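Local coordinates for appr-1-p processing domain protein (Thermus aquaticus Y51MC23, PDB 5M31) that belongs to the macro domain family, a compact fold of helices packed around a mixed central sheet, at residues L109-L123 and A145-Y157. Residues are numbered along the deposited sequence; the frame is centred on the assembly and turned at random. Where two conformers were deposited one is given.
Sequences LVCRIQELRVRSIAL and ALEALEGVEVWVY
Gly151 O lies at the edge of the Arg119 guanidinium, near its plane, and accepts side-on from both NE (3.1 Å) and NH2 (3.0 Å). NH2 lies on a lone pair, whereas NE stands above the carbonyl plane. Bends at chi2 (-59°) and chi3 (-52°) fold the long arginine back to this carbonyl; glycine suits the positive phi of the type II turn Leu149-Val152. Ile121 O lies at the edge of the Trp155 ring and Leu123 O at that of Tyr157, each near the ring plane; Ala122 CB approaches Tyr157 CE1 obliquely at 3.9 Å. Strands 120-123 and 153-157 pair in parallel through five alternating backbone bonds, Glu153 N to Arg119 O (3.0 Å) being the first. On the face carrying Ile121, Leu123, Val154 and Val156, which helices 99-116 and 135-146 cover, branched aliphatic residues fill the core: the Leu149 and Ile113 side chains cross at about a right angle (CD1 to CD1 3.7 Å), and Leu123 meets Leu146 tip to tip. Ser120 and Ala122 share the other face with Glu153 and Trp155; Ser120 OG bonds to Glu25 N. Helix 135-146 makes the beta-alpha-beta crossover between the two strands, helix 99-116 packs beside its end, and strands 26-31 and 11-15 flank the pair.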
loop_
_atom_site.group_PDB
_atom_site.type_symbol
_atom_site.label_atom_id
_atom_site.label_comp_id
_atom_site.label_asym_id
_atom_site.label_seq_id
_atom_site.Cartn_x
_atom_site.Cartn_y
_atom_site.Cartn_z
ATOM N N LEU A 109 5.186 6.695 -0.895
ATOM C CA LEU A 109 4.635 5.921 -2.026
ATOM C C LEU A 109 5.073 6.513 -3.351
ATOM O O LEU A 109 5.521 5.787 -4.261
ATOM C CB LEU A 109 3.138 5.889 -1.922
ATOM C CG LEU A 109 2.394 5.097 -3.013
ATOM C CD1 LEU A 109 2.898 3.683 -3.080
ATOM C CD2 LEU A 109 0.926 5.133 -2.671
ATOM N N VAL A 110 4.981 7.819 -3.467
ATOM C CA VAL A 110 5.466 8.525 -4.629
ATOM C C VAL A 110 6.949 8.240 -4.813
ATOM O O VAL A 110 7.383 7.846 -5.933
ATOM C CB VAL A 110 5.225 10.019 -4.538
ATOM C CG1 VAL A 110 5.981 10.803 -5.612
ATOM C CG2 VAL A 110 3.728 10.266 -4.625
ATOM N N CYS A 111 7.730 8.355 -3.742
ATOM C CA CYS A 111 9.178 8.044 -3.798
ATOM C C CYS A 111 9.458 6.660 -4.368
ATOM O O CYS A 111 10.309 6.510 -5.258
ATOM C CB CYS A 111 9.792 8.133 -2.418
ATOM S SG CYS A 111 9.754 9.816 -1.790
ATOM N N ARG A 112 8.767 5.629 -3.880
ATOM C CA ARG A 112 9.088 4.250 -4.282
ATOM C C ARG A 112 8.636 3.992 -5.711
ATOM O O ARG A 112 9.302 3.265 -6.441
ATOM C CB ARG A 112 8.408 3.219 -3.400
ATOM C CG ARG A 112 9.044 2.959 -2.035
ATOM C CD ARG A 112 10.514 3.245 -1.884
ATOM N NE ARG A 112 11.389 2.214 -2.437
ATOM C CZ ARG A 112 11.674 1.055 -1.838
ATOM N NH1 ARG A 112 11.294 0.850 -0.599
ATOM N NH2 ARG A 112 12.386 0.115 -2.477
ATOM N N ILE A 113 7.492 4.553 -6.082
ATOM C CA ILE A 113 6.989 4.431 -7.484
ATOM C C ILE A 113 8.048 4.989 -8.426
ATOM O O ILE A 113 8.441 4.321 -9.457
ATOM C CB ILE A 113 5.629 5.162 -7.619
ATOM C CG1 ILE A 113 4.547 4.360 -6.875
ATOM C CG2 ILE A 113 5.308 5.419 -9.090
ATOM C CD1 ILE A 113 3.252 5.126 -6.788
ATOM N N GLN A 114 8.566 6.159 -8.096
ATOM C CA GLN A 114 9.572 6.811 -8.945
ATOM C C GLN A 114 10.873 6.071 -8.966
ATOM O O GLN A 114 11.425 5.861 -10.088
ATOM C CB GLN A 114 9.648 8.307 -8.577
ATOM C CG GLN A 114 8.296 8.903 -8.998
ATOM C CD GLN A 114 8.188 10.398 -9.020
ATOM O OE1 GLN A 114 8.804 11.104 -8.217
ATOM N NE2 GLN A 114 7.341 10.912 -9.971
ATOM N N GLU A 115 11.363 5.627 -7.812
ATOM C CA GLU A 115 12.634 4.866 -7.677
ATOM C C GLU A 115 12.622 3.623 -8.547
ATOM O O GLU A 115 13.617 3.328 -9.241
ATOM C CB GLU A 115 12.898 4.411 -6.229
ATOM C CG GLU A 115 13.369 5.507 -5.282
ATOM C CD GLU A 115 13.316 5.159 -3.818
ATOM O OE1 GLU A 115 12.833 4.060 -3.412
ATOM O OE2 GLU A 115 13.578 6.066 -2.995
ATOM N N LEU A 116 11.488 2.932 -8.528
ATOM C CA LEU A 116 11.343 1.643 -9.150
ATOM C C LEU A 116 10.762 1.751 -10.563
ATOM O O LEU A 116 10.662 0.730 -11.246
ATOM C CB LEU A 116 10.496 0.709 -8.298
ATOM C CG LEU A 116 11.148 0.312 -6.977
ATOM C CD1 LEU A 116 10.157 -0.296 -6.015
ATOM C CD2 LEU A 116 12.320 -0.631 -7.243
ATOM N N ARG A 117 10.463 2.973 -11.024
ATOM C CA ARG A 117 9.899 3.213 -12.364
ATOM C C ARG A 117 8.649 2.343 -12.573
ATOM O O ARG A 117 8.386 1.812 -13.663
ATOM C CB ARG A 117 10.964 3.006 -13.459
ATOM C CG ARG A 117 12.300 3.654 -13.077
ATOM C CD ARG A 117 13.454 3.262 -13.972
ATOM N NE ARG A 117 14.692 3.861 -13.470
ATOM C CZ ARG A 117 15.898 3.701 -14.024
ATOM N NH1 ARG A 117 16.062 2.949 -15.133
ATOM N NH2 ARG A 117 16.959 4.328 -13.490
ATOM N N VAL A 118 7.837 2.280 -11.522
ATOM C CA VAL A 118 6.547 1.565 -11.597
ATOM C C VAL A 118 5.548 2.321 -12.443
ATOM O O VAL A 118 5.440 3.549 -12.329
ATOM C CB VAL A 118 5.989 1.373 -10.159
ATOM C CG1 VAL A 118 4.539 0.952 -10.186
ATOM C CG2 VAL A 118 6.841 0.355 -9.454
ATOM N N ARG A 119 4.863 1.614 -13.380
ATOM C CA ARG A 119 3.989 2.286 -14.334
ATOM C C ARG A 119 2.509 2.039 -14.037
ATOM O O ARG A 119 1.652 2.662 -14.647
ATOM C CB ARG A 119 4.272 1.801 -15.773
ATOM C CG ARG A 119 5.712 1.933 -16.187
ATOM C CD ARG A 119 6.210 3.366 -16.127
ATOM N NE ARG A 119 5.343 4.296 -16.858
ATOM C CZ ARG A 119 5.327 4.503 -18.175
ATOM N NH1 ARG A 119 6.157 3.862 -19.024
ATOM N NH2 ARG A 119 4.471 5.392 -18.680
ATOM N N SER A 120 2.218 1.099 -13.145
ATOM C CA SER A 120 0.826 0.889 -12.721
ATOM C C SER A 120 0.806 0.318 -11.325
ATOM O O SER A 120 1.662 -0.481 -10.964
ATOM C CB SER A 120 0.082 -0.038 -13.690
ATOM O OG SER A 120 0.756 -1.258 -13.799
ATOM N N ILE A 121 -0.151 0.783 -10.520
ATOM C CA ILE A 121 -0.208 0.433 -9.101
ATOM C C ILE A 121 -1.660 0.497 -8.646
ATOM O O ILE A 121 -2.449 1.303 -9.143
ATOM C CB ILE A 121 0.688 1.372 -8.247
ATOM C CG1 ILE A 121 0.843 0.877 -6.812
ATOM C CG2 ILE A 121 0.227 2.805 -8.351
ATOM C CD1 ILE A 121 2.085 1.439 -6.118
ATOM N N ALA A 122 -2.009 -0.383 -7.712
ATOM C CA ALA A 122 -3.331 -0.400 -7.108
ATOM C C ALA A 122 -3.199 -0.366 -5.592
ATOM O O ALA A 122 -2.325 -1.010 -5.041
ATOM C CB ALA A 122 -4.132 -1.642 -7.503
ATOM N N LEU A 123 -4.147 0.343 -4.998
ATOM C CA LEU A 123 -4.165 0.624 -3.581
ATOM C C LEU A 123 -5.536 0.313 -3.000
ATOM O O LEU A 123 -6.557 0.532 -3.649
ATOM C CB LEU A 123 -4.059 2.121 -3.354
ATOM C CG LEU A 123 -2.995 3.068 -3.438
ATOM C CD1 LEU A 123 -2.636 3.221 -4.898
ATOM C CD2 LEU A 123 -3.498 4.362 -2.789
ATOM N N ALA A 145 -1.496 13.581 -3.618
ATOM C CA ALA A 145 -0.217 12.877 -3.763
ATOM C C ALA A 145 -0.004 12.255 -5.149
ATOM O O ALA A 145 1.091 12.336 -5.718
ATOM C CB ALA A 145 -0.061 11.823 -2.671
ATOM N N LEU A 146 -1.038 11.657 -5.712
ATOM C CA LEU A 146 -0.852 10.665 -6.781
ATOM C C LEU A 146 -1.408 11.099 -8.131
ATOM O O LEU A 146 -1.450 10.299 -9.077
ATOM C CB LEU A 146 -1.491 9.344 -6.396
ATOM C CG LEU A 146 -1.011 8.640 -5.143
ATOM C CD1 LEU A 146 -1.614 7.242 -5.086
ATOM C CD2 LEU A 146 0.508 8.556 -5.094
ATOM N N GLU A 147 -1.816 12.354 -8.239
ATOM C CA GLU A 147 -2.065 12.948 -9.552
ATOM C C GLU A 147 -0.813 13.699 -10.062
ATOM O O GLU A 147 -0.724 14.035 -11.254
ATOM C CB GLU A 147 -3.313 13.839 -9.508
ATOM C CG GLU A 147 -4.606 13.031 -9.400
ATOM C CD GLU A 147 -5.850 13.889 -9.191
ATOM O OE1 GLU A 147 -5.716 15.137 -9.118
ATOM O OE2 GLU A 147 -6.966 13.312 -9.083
ATOM N N ALA A 148 0.192 13.853 -9.184
ATOM C CA ALA A 148 1.510 14.384 -9.584
ATOM C C ALA A 148 2.510 13.270 -10.008
ATOM O O ALA A 148 3.731 13.419 -9.837
ATOM C CB ALA A 148 2.096 15.212 -8.450
ATOM N N LEU A 149 1.981 12.167 -10.546
ATOM C CA LEU A 149 2.788 11.087 -11.102
ATOM C C LEU A 149 2.555 11.009 -12.598
ATOM O O LEU A 149 1.498 10.489 -13.072
ATOM C CB LEU A 149 2.385 9.752 -10.502
ATOM C CG LEU A 149 2.699 9.525 -9.018
ATOM C CD1 LEU A 149 2.216 8.151 -8.671
ATOM C CD2 LEU A 149 4.199 9.643 -8.777
ATOM N N GLU A 150 3.582 11.350 -13.341
ATOM C CA GLU A 150 3.554 11.302 -14.796
ATOM C C GLU A 150 3.693 9.869 -15.269
ATOM O O GLU A 150 4.645 9.194 -14.900
ATOM C CB GLU A 150 4.730 12.120 -15.371
ATOM C CG GLU A 150 4.914 12.008 -16.894
ATOM C CD GLU A 150 5.803 10.823 -17.356
ATOM O OE1 GLU A 150 6.740 10.431 -16.616
ATOM O OE2 GLU A 150 5.573 10.294 -18.485
ATOM N N GLY A 151 2.757 9.407 -16.082
ATOM C CA GLY A 151 2.888 8.119 -16.744
ATOM C C GLY A 151 2.463 6.907 -15.922
ATOM O O GLY A 151 2.651 5.766 -16.346
ATOM N N VAL A 152 1.897 7.145 -14.743
ATOM C CA VAL A 152 1.539 6.045 -13.867
ATOM C C VAL A 152 0.043 5.896 -13.770
ATOM O O VAL A 152 -0.668 6.877 -13.488
ATOM C CB VAL A 152 2.081 6.281 -12.438
ATOM C CG1 VAL A 152 1.757 5.082 -11.567
ATOM C CG2 VAL A 152 3.587 6.517 -12.488
ATOM N N GLU A 153 -0.445 4.694 -14.053
ATOM C CA GLU A 153 -1.894 4.389 -13.890
ATOM C C GLU A 153 -2.145 3.919 -12.478
ATOM O O GLU A 153 -1.517 2.973 -12.071
ATOM C CB GLU A 153 -2.301 3.313 -14.868
ATOM C CG GLU A 153 -2.000 3.721 -16.291
ATOM C CD GLU A 153 -2.798 2.956 -17.319
ATOM O OE1 GLU A 153 -3.182 1.792 -17.033
ATOM O OE2 GLU A 153 -3.047 3.534 -18.425
ATOM N N VAL A 154 -2.935 4.682 -11.707
ATOM C CA VAL A 154 -3.196 4.416 -10.294
ATOM C C VAL A 154 -4.658 4.028 -10.113
ATOM O O VAL A 154 -5.562 4.747 -10.563
ATOM C CB VAL A 154 -2.980 5.660 -9.422
ATOM C CG1 VAL A 154 -3.103 5.303 -7.958
ATOM C CG2 VAL A 154 -1.641 6.296 -9.722
ATOM N N TRP A 155 -4.853 2.874 -9.494
ATOM C CA TRP A 155 -6.179 2.374 -9.247
ATOM C C TRP A 155 -6.395 2.288 -7.782
ATOM O O TRP A 155 -5.560 1.729 -7.047
ATOM C CB TRP A 155 -6.336 1.021 -9.866
ATOM C CG TRP A 155 -6.061 1.071 -11.292
ATOM C CD1 TRP A 155 -4.828 0.948 -11.897
ATOM C CD2 TRP A 155 -6.959 1.492 -12.300
ATOM N NE1 TRP A 155 -4.956 1.153 -13.244
ATOM C CE2 TRP A 155 -6.262 1.464 -13.520
ATOM C CE3 TRP A 155 -8.332 1.805 -12.313
ATOM C CZ2 TRP A 155 -6.883 1.773 -14.717
ATOM C CZ3 TRP A 155 -8.924 2.045 -13.470
ATOM C CH2 TRP A 155 -8.192 2.088 -14.673
ATOM N N VAL A 156 -7.445 2.961 -7.311
ATOM C CA VAL A 156 -7.739 2.971 -5.904
ATOM C C VAL A 156 -9.025 2.260 -5.698
ATOM O O VAL A 156 -10.032 2.568 -6.339
ATOM C CB VAL A 156 -7.810 4.394 -5.286
ATOM C CG1 VAL A 156 -7.942 4.301 -3.772
ATOM C CG2 VAL A 156 -6.561 5.199 -5.691
ATOM N N TYR A 157 -8.972 1.226 -4.870
ATOM C CA TYR A 157 -10.139 0.451 -4.565
ATOM C C TYR A 157 -10.908 1.093 -3.410
ATOM O O TYR A 157 -10.326 1.383 -2.361
ATOM C CB TYR A 157 -9.717 -0.998 -4.296
ATOM C CG TYR A 157 -9.388 -1.757 -5.549
ATOM C CD1 TYR A 157 -8.280 -1.424 -6.359
ATOM C CD2 TYR A 157 -10.275 -2.718 -6.051
ATOM C CE1 TYR A 157 -8.021 -2.096 -7.521
ATOM C CE2 TYR A 157 -9.985 -3.428 -7.186
ATOM C CZ TYR A 157 -8.931 -3.063 -7.974
ATOM O OH TYR A 157 -8.710 -3.705 -9.152
#